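462aa long hypothetical selenium-binding protein (Sulfolobus tokodaii, PDB 2ECE) is of unknown function but adopts a beta-propeller fold and, as a member of the selenium-binding protein family, may bind selenium. Local coordinates at residues Y29-Y34 and D43-V48; L73-W78 and S444-L449; D372-H377 and L429-E434. All blocks are in the same frame, centred on the assembly; numbering follows the deposited sequence.

Contact 1 (Y29-Y34 and D43-V48); sequences YVACLY and DFIAVV
Three donors grip OD2 of D43: the backbone N of L73, OG1 of T35 and, weakly, N of E72. Its partner OD1 takes Y34 N at 2.9 Å, from above the carboxylate plane. The bonds to Y34 and T35 join the strands of a beta hairpin, the middle pair of a four-stranded propeller blade, where they enter the connecting loop. Two hydrogen-bonded pairs set the antiparallel register. V30 and A46 exchange both bonds in the carbonyl planes (V30 N to A46 O and A46 N to V30 O, 2.8 Å each). C32 and F44 are less symmetric: C32 N lies 2.8 Å from F44 O, almost on its C=O axis, while F44 N meets C32 O from above its carbonyl plane.

On the face of V30, C32, F44 and A46, the F44 ring folds under C32 because CG takes the crowded position between N and the carbonyl carbon (chi1 60°). C32 CB sits over the ring face as a CH-pi contact, 3.5 Å from the centroid, and SG reaches it obliquely while touching A46 CB. On the opposite face Y29 OH hydrogen-bonds P117 O, and the Y29 ring edge receives V47 CG2, in plane and 4.0 Å from CD1.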
# COMPACT_ATOMS: atom_id res chain seq x y z
N TYR A 29 -11.70 2.70 6.77
CA TYR A 29 -12.13 3.14 5.46
C TYR A 29 -11.46 2.18 4.48
O TYR A 29 -10.26 1.93 4.58
CB TYR A 29 -11.68 4.59 5.22
CG TYR A 29 -12.32 5.57 6.18
CD1 TYR A 29 -13.69 5.82 6.15
CD2 TYR A 29 -11.55 6.24 7.13
CE1 TYR A 29 -14.29 6.72 7.03
CE2 TYR A 29 -12.13 7.15 8.02
CZ TYR A 29 -13.50 7.38 7.97
OH TYR A 29 -14.08 8.30 8.82
N VAL A 30 -12.23 1.64 3.55
CA VAL A 30 -11.67 0.68 2.61
C VAL A 30 -11.93 1.03 1.15
O VAL A 30 -13.07 1.27 0.75
CB VAL A 30 -12.23 -0.74 2.89
CG1 VAL A 30 -11.51 -1.78 2.03
CG2 VAL A 30 -12.08 -1.06 4.38
N ALA A 31 -10.86 1.06 0.36
CA ALA A 31 -10.99 1.36 -1.06
C ALA A 31 -11.55 0.11 -1.72
O ALA A 31 -10.93 -0.96 -1.69
CB ALA A 31 -9.63 1.70 -1.64
N CYS A 32 -12.74 0.23 -2.31
CA CYS A 32 -13.39 -0.90 -2.98
C CYS A 32 -13.62 -0.63 -4.46
O CYS A 32 -13.86 0.51 -4.86
CB CYS A 32 -14.72 -1.22 -2.30
SG CYS A 32 -14.51 -1.81 -0.60
N LEU A 33 -13.59 -1.68 -5.28
CA LEU A 33 -13.77 -1.50 -6.71
C LEU A 33 -14.59 -2.57 -7.43
O LEU A 33 -14.65 -3.72 -7.00
CB LEU A 33 -12.40 -1.41 -7.38
CG LEU A 33 -11.50 -2.64 -7.15
CD1 LEU A 33 -10.54 -2.79 -8.31
CD2 LEU A 33 -10.74 -2.48 -5.84
N TYR A 34 -15.22 -2.16 -8.52
CA TYR A 34 -16.00 -3.06 -9.37
C TYR A 34 -15.22 -3.15 -10.68
O TYR A 34 -15.55 -3.95 -11.57
CB TYR A 34 -17.40 -2.51 -9.61
CG TYR A 34 -18.37 -2.81 -8.49
CD1 TYR A 34 -18.75 -4.13 -8.21
CD2 TYR A 34 -18.92 -1.79 -7.71
CE1 TYR A 34 -19.64 -4.41 -7.17
CE2 TYR A 34 -19.81 -2.07 -6.67
CZ TYR A 34 -20.17 -3.38 -6.42
OH TYR A 34 -21.05 -3.66 -5.40
N ASP A 43 -16.66 2.56 -8.41
CA ASP A 43 -15.89 2.06 -7.28
C ASP A 43 -16.40 2.90 -6.10
O ASP A 43 -17.18 3.83 -6.30
CB ASP A 43 -14.39 2.28 -7.52
CG ASP A 43 -13.87 1.47 -8.69
OD1 ASP A 43 -14.61 0.58 -9.18
OD2 ASP A 43 -12.71 1.69 -9.11
N PHE A 44 -15.96 2.59 -4.89
CA PHE A 44 -16.44 3.32 -3.72
C PHE A 44 -15.54 3.12 -2.50
O PHE A 44 -14.72 2.21 -2.46
CB PHE A 44 -17.85 2.85 -3.35
CG PHE A 44 -17.94 1.38 -3.03
CD1 PHE A 44 -17.90 0.93 -1.71
CD2 PHE A 44 -18.07 0.43 -4.05
CE1 PHE A 44 -17.99 -0.43 -1.40
CE2 PHE A 44 -18.15 -0.93 -3.76
CZ PHE A 44 -18.11 -1.37 -2.43
N ILE A 45 -15.73 3.99 -1.52
CA ILE A 45 -14.99 3.90 -0.26
C ILE A 45 -15.99 3.33 0.73
O ILE A 45 -17.08 3.89 0.91
CB ILE A 45 -14.53 5.28 0.25
CG1 ILE A 45 -13.35 5.79 -0.58
CG2 ILE A 45 -14.14 5.18 1.74
CD1 ILE A 45 -12.05 5.02 -0.34
N ALA A 46 -15.64 2.21 1.35
CA ALA A 46 -16.55 1.61 2.31
C ALA A 46 -16.14 2.02 3.71
O ALA A 46 -14.95 2.10 4.02
CB ALA A 46 -16.51 0.09 2.18
N VAL A 47 -17.14 2.29 4.55
CA VAL A 47 -16.89 2.67 5.93
C VAL A 47 -17.26 1.46 6.78
O VAL A 47 -18.43 1.09 6.87
CB VAL A 47 -17.75 3.87 6.36
CG1 VAL A 47 -17.42 4.25 7.79
CG2 VAL A 47 -17.50 5.05 5.43
N VAL A 48 -16.25 0.84 7.39
CA VAL A 48 -16.45 -0.34 8.22
C VAL A 48 -16.31 -0.04 9.71
O VAL A 48 -15.31 0.56 10.14
CB VAL A 48 -15.45 -1.46 7.84
CG1 VAL A 48 -15.64 -2.66 8.75
CG2 VAL A 48 -15.66 -1.87 6.39

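Contact 2 (L73-W78 and S444-L449); sequences LHHFGW and SHQVRL
The H74 and H445 imidazoles stack face to face, centroids 3.7 Å apart and planes 28° from parallel, with H445 NE2 over the centre of the H74 ring; both CG atoms are anti to their backbone N. H75 meets the H445 ring rim to rim, and the Q446 amide lies over the face of the H75 ring.

Three hydrogen bonds join the loop leading into strand 77-78, the inner strand of the next propeller blade, to strand 443-449, one between backbones and two through side chains. Q446 N reaches H74 O at 3.2 Å. The extended Q446 side chain accepts F76 N on OE1 (2.8 Å, in the amide carbonyl plane), and R448 NE returns a bond to F76 O at 2.8 Å, in the guanidinium plane. Water joins W78 NE1, its donor, to L449 O. D453 pairs with R448 NH1 in a salt bridge.

A CH-pi contact arises from R448 bent at chi2 (74°), which puts CD over the centre of the F76 ring, 4.0 Å from the centroid.

H75 NE2 is bonded to OE2 of E255, a carboxylate that would probably stabilise a protonated imidazole; the close H74–H445 stack would probably disfavour charge on both rings at once.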
# COMPACT_ATOMS: atom_id res chain seq x y z
N LEU A 73 -10.00 2.13 -7.85
CA LEU A 73 -9.51 2.61 -6.56
C LEU A 73 -8.44 1.63 -6.15
O LEU A 73 -8.46 0.46 -6.57
CB LEU A 73 -10.61 2.65 -5.50
CG LEU A 73 -11.68 3.73 -5.67
CD1 LEU A 73 -12.37 3.98 -4.34
CD2 LEU A 73 -11.04 5.03 -6.15
N HIS A 74 -7.42 2.13 -5.45
CA HIS A 74 -6.35 1.24 -5.02
C HIS A 74 -5.78 1.69 -3.66
O HIS A 74 -6.25 1.28 -2.60
CB HIS A 74 -5.31 1.38 -6.11
CG HIS A 74 -4.22 0.37 -6.11
ND1 HIS A 74 -4.33 -0.83 -6.78
CD2 HIS A 74 -2.95 0.43 -5.65
CE1 HIS A 74 -3.17 -1.47 -6.74
NE2 HIS A 74 -2.32 -0.73 -6.05
N HIS A 75 -4.98 2.74 -3.72
CA HIS A 75 -4.32 3.29 -2.54
C HIS A 75 -4.90 4.69 -2.32
O HIS A 75 -5.33 5.34 -3.27
CB HIS A 75 -2.79 3.41 -2.74
CG HIS A 75 -2.03 2.15 -2.45
ND1 HIS A 75 -2.62 0.90 -2.44
CD2 HIS A 75 -0.71 1.94 -2.19
CE1 HIS A 75 -1.70 -0.02 -2.18
NE2 HIS A 75 -0.53 0.59 -2.03
N PHE A 76 -4.93 5.13 -1.06
CA PHE A 76 -5.41 6.47 -0.74
C PHE A 76 -4.83 6.92 0.60
O PHE A 76 -4.24 6.12 1.32
CB PHE A 76 -6.96 6.55 -0.72
CG PHE A 76 -7.62 5.76 0.38
CD1 PHE A 76 -7.71 4.38 0.31
CD2 PHE A 76 -8.18 6.41 1.48
CE1 PHE A 76 -8.35 3.64 1.31
CE2 PHE A 76 -8.82 5.69 2.50
CZ PHE A 76 -8.90 4.30 2.41
N GLY A 77 -4.99 8.19 0.93
CA GLY A 77 -4.44 8.68 2.18
C GLY A 77 -5.12 9.93 2.69
O GLY A 77 -6.08 10.41 2.10
N TRP A 78 -4.61 10.46 3.80
CA TRP A 78 -5.16 11.67 4.40
C TRP A 78 -4.52 12.94 3.86
O TRP A 78 -3.39 12.91 3.38
CB TRP A 78 -4.96 11.65 5.91
CG TRP A 78 -5.63 10.51 6.60
CD1 TRP A 78 -5.07 9.32 6.97
CD2 TRP A 78 -6.99 10.47 7.05
NE1 TRP A 78 -5.99 8.55 7.63
CE2 TRP A 78 -7.18 9.23 7.69
CE3 TRP A 78 -8.06 11.37 6.97
CZ2 TRP A 78 -8.40 8.86 8.27
CZ3 TRP A 78 -9.28 11.00 7.54
CH2 TRP A 78 -9.44 9.76 8.18
N SER A 444 -11.76 -5.47 -2.58
CA SER A 444 -11.21 -4.54 -1.59
C SER A 444 -9.70 -4.34 -1.69
O SER A 444 -8.96 -5.27 -2.00
CB SER A 444 -11.59 -5.01 -0.19
OG SER A 444 -11.25 -6.38 0.00
N HIS A 445 -9.25 -3.11 -1.43
CA HIS A 445 -7.83 -2.82 -1.49
C HIS A 445 -7.29 -2.16 -0.21
O HIS A 445 -7.41 -2.73 0.88
CB HIS A 445 -7.51 -1.94 -2.71
CG HIS A 445 -6.12 -2.13 -3.24
ND1 HIS A 445 -5.81 -3.05 -4.22
CD2 HIS A 445 -4.94 -1.59 -2.85
CE1 HIS A 445 -4.51 -3.07 -4.42
NE2 HIS A 445 -3.95 -2.19 -3.60
N GLN A 446 -6.72 -0.97 -0.32
CA GLN A 446 -6.14 -0.34 0.87
C GLN A 446 -7.12 0.02 1.98
O GLN A 446 -8.26 0.40 1.73
CB GLN A 446 -5.33 0.89 0.49
CG GLN A 446 -4.48 1.41 1.65
CD GLN A 446 -3.33 2.28 1.19
OE1 GLN A 446 -3.53 3.25 0.45
NE2 GLN A 446 -2.13 1.94 1.63
N VAL A 447 -6.64 -0.11 3.21
CA VAL A 447 -7.43 0.20 4.39
C VAL A 447 -6.78 1.34 5.17
O VAL A 447 -5.57 1.34 5.37
CB VAL A 447 -7.53 -1.05 5.31
CG1 VAL A 447 -8.21 -0.69 6.62
CG2 VAL A 447 -8.31 -2.14 4.60
N ARG A 448 -7.58 2.31 5.58
CA ARG A 448 -7.08 3.42 6.38
C ARG A 448 -7.92 3.47 7.65
O ARG A 448 -9.14 3.60 7.58
CB ARG A 448 -7.17 4.77 5.64
CG ARG A 448 -5.81 5.31 5.18
CD ARG A 448 -5.28 4.53 3.97
NE ARG A 448 -3.86 4.76 3.69
CZ ARG A 448 -2.86 4.20 4.37
NH1 ARG A 448 -3.12 3.37 5.37
NH2 ARG A 448 -1.60 4.46 4.04
N LEU A 449 -7.27 3.34 8.80
CA LEU A 449 -7.98 3.35 10.07
C LEU A 449 -8.18 4.77 10.59
O LEU A 449 -7.28 5.61 10.52
CB LEU A 449 -7.21 2.52 11.10
CG LEU A 449 -6.84 1.10 10.66
CD1 LEU A 449 -5.98 0.43 11.73
CD2 LEU A 449 -8.12 0.29 10.41
O HOH W 1 -5.41 6.12 8.71

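Contact 3 (D372-H377 and L429-E434); sequences DHPAGH and LEIDKE
The close part of this contact is centred on the buried H373 and on I431. I431 presents CG2, which lies 3.6 Å from H373 NE2 and 3.7 Å from P374 CG, thus touching both the imidazole and the pyrrolidine ring. H373 is held in place from its own segment. CG stands anti to the backbone N (chi1 -165°), P374 CD covers one ring face, and ND1 accepts A375 N at 3.1 Å with an N-H...N angle of 162°. That bond lies within a type I beta turn from H373 to G376, closed by G376 N to H373 O at 2.7 Å. With the ring so fixed, it turns its CE1 edge to the carbonyls of D432 and K433, with CE1 3.5 Å from D432 O. A water bridges H373 NE2 (3.0 Å) and D432 O, to which it donates; no direct hydrogen bond joins the two segments. F436 adds an edge-to-face ring contact to H373.

The solvent side is looser. P374, itself exposed, packs on I431 from this rim. The partly exposed A375 brings CB to 3.5 Å from K433 O, and the extended, exposed K433 chain passes it more distantly. An alanine in place of H373 would remove the imidazole and would probably loosen the turn, losing the bond from A375 N, the water bridge and the packing on I431. The arrangement is that of a propeller's inter-blade connection: the loop entering a blade, between strands 357-363 and 386-388, lays a beta turn against that blade's outermost strand, 429-438.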
# COMPACT_ATOMS: atom_id res chain seq x y z
N ASP A 372 -9.95 -21.66 3.64
CA ASP A 372 -11.18 -20.94 3.93
C ASP A 372 -11.03 -20.29 5.29
O ASP A 372 -10.12 -20.62 6.05
CB ASP A 372 -12.39 -21.89 3.94
CG ASP A 372 -12.76 -22.38 2.55
OD1 ASP A 372 -12.41 -21.69 1.57
OD2 ASP A 372 -13.42 -23.43 2.46
N HIS A 373 -11.93 -19.36 5.61
CA HIS A 373 -11.89 -18.67 6.89
C HIS A 373 -12.35 -19.61 8.00
O HIS A 373 -13.24 -20.43 7.79
CB HIS A 373 -12.80 -17.44 6.82
CG HIS A 373 -12.59 -16.45 7.93
ND1 HIS A 373 -13.22 -16.56 9.15
CD2 HIS A 373 -11.82 -15.34 8.00
CE1 HIS A 373 -12.85 -15.55 9.92
NE2 HIS A 373 -12.00 -14.80 9.24
N PRO A 374 -11.73 -19.53 9.18
CA PRO A 374 -12.11 -20.39 10.30
C PRO A 374 -13.60 -20.34 10.65
O PRO A 374 -14.14 -21.29 11.22
CB PRO A 374 -11.21 -19.90 11.45
CG PRO A 374 -10.82 -18.51 11.03
CD PRO A 374 -10.60 -18.66 9.56
N ALA A 375 -14.26 -19.23 10.32
CA ALA A 375 -15.68 -19.08 10.60
C ALA A 375 -16.53 -19.80 9.54
O ALA A 375 -17.73 -19.98 9.71
CB ALA A 375 -16.05 -17.60 10.63
N GLY A 376 -15.89 -20.21 8.45
CA GLY A 376 -16.59 -20.91 7.39
C GLY A 376 -16.61 -20.24 6.03
O GLY A 376 -16.80 -20.91 5.01
N HIS A 377 -16.40 -18.92 6.00
CA HIS A 377 -16.42 -18.17 4.74
C HIS A 377 -15.44 -18.65 3.68
O HIS A 377 -14.27 -18.92 3.98
CB HIS A 377 -16.15 -16.69 5.01
CG HIS A 377 -16.97 -16.10 6.11
ND1 HIS A 377 -16.46 -15.83 7.37
CD2 HIS A 377 -18.28 -15.75 6.15
CE1 HIS A 377 -17.42 -15.32 8.13
NE2 HIS A 377 -18.53 -15.26 7.42
N LEU A 429 0.51 -14.76 15.67
CA LEU A 429 -0.50 -14.26 14.73
C LEU A 429 -1.69 -15.22 14.65
O LEU A 429 -1.51 -16.39 14.33
CB LEU A 429 0.10 -14.12 13.33
CG LEU A 429 0.11 -12.78 12.58
CD1 LEU A 429 0.16 -13.08 11.09
CD2 LEU A 429 -1.12 -11.95 12.91
N GLU A 430 -2.89 -14.72 14.91
CA GLU A 430 -4.10 -15.54 14.85
C GLU A 430 -5.18 -14.84 14.03
O GLU A 430 -5.24 -13.61 13.99
CB GLU A 430 -4.67 -15.80 16.25
CG GLU A 430 -3.80 -16.63 17.19
CD GLU A 430 -3.63 -18.06 16.72
OE1 GLU A 430 -4.58 -18.62 16.12
OE2 GLU A 430 -2.54 -18.64 16.97
N ILE A 431 -6.04 -15.62 13.39
CA ILE A 431 -7.14 -15.07 12.61
C ILE A 431 -8.30 -14.82 13.56
O ILE A 431 -8.69 -15.71 14.31
CB ILE A 431 -7.63 -16.06 11.53
CG1 ILE A 431 -6.50 -16.42 10.57
CG2 ILE A 431 -8.79 -15.45 10.75
CD1 ILE A 431 -6.82 -17.61 9.68
N ASP A 432 -8.86 -13.62 13.55
CA ASP A 432 -9.99 -13.36 14.43
C ASP A 432 -11.16 -14.10 13.78
O ASP A 432 -11.46 -13.87 12.61
CB ASP A 432 -10.31 -11.87 14.49
CG ASP A 432 -11.30 -11.54 15.59
OD1 ASP A 432 -10.87 -11.42 16.75
OD2 ASP A 432 -12.51 -11.41 15.29
N LYS A 433 -11.79 -14.98 14.54
CA LYS A 433 -12.91 -15.77 14.03
C LYS A 433 -14.19 -14.95 13.84
O LYS A 433 -14.89 -15.11 12.84
CB LYS A 433 -13.20 -16.94 14.99
CG LYS A 433 -14.33 -17.85 14.54
CD LYS A 433 -14.87 -18.66 15.71
CE LYS A 433 -16.03 -19.56 15.29
NZ LYS A 433 -17.16 -18.78 14.69
N GLU A 434 -14.48 -14.07 14.79
CA GLU A 434 -15.69 -13.26 14.75
C GLU A 434 -15.77 -12.18 13.67
O GLU A 434 -16.82 -12.00 13.05
CB GLU A 434 -15.91 -12.61 16.12
CG GLU A 434 -15.60 -13.53 17.30
CD GLU A 434 -14.12 -13.53 17.67
OE1 GLU A 434 -13.64 -12.51 18.22
OE2 GLU A 434 -13.43 -14.54 17.40
O HOH W 2 -11.41 -12.15 10.40

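In the fold
From the N terminus, contact 1 closes first: a short hairpin loop of eight residues joins its strands, and it is complete before contact 2 opens at 73-78. Contact 2 spans almost the whole remaining chain, bringing 444-449, the last strand of the first blade to be made, beside 73-78 at the start of the second. Contact 3 closes a loop of 51 residues inside that span, and no contact crosses another. Strand 443-449 pairs with strand 27-33 (A31 O to H445 N, 2.7 Å), so through 444-449 contact 2 shares with contact 1 a blade assembled from both ends of the chain, the closure familiar in beta propellers. Contact 3 serves the preceding blade, its nearest atoms about 10 Å from contact 1.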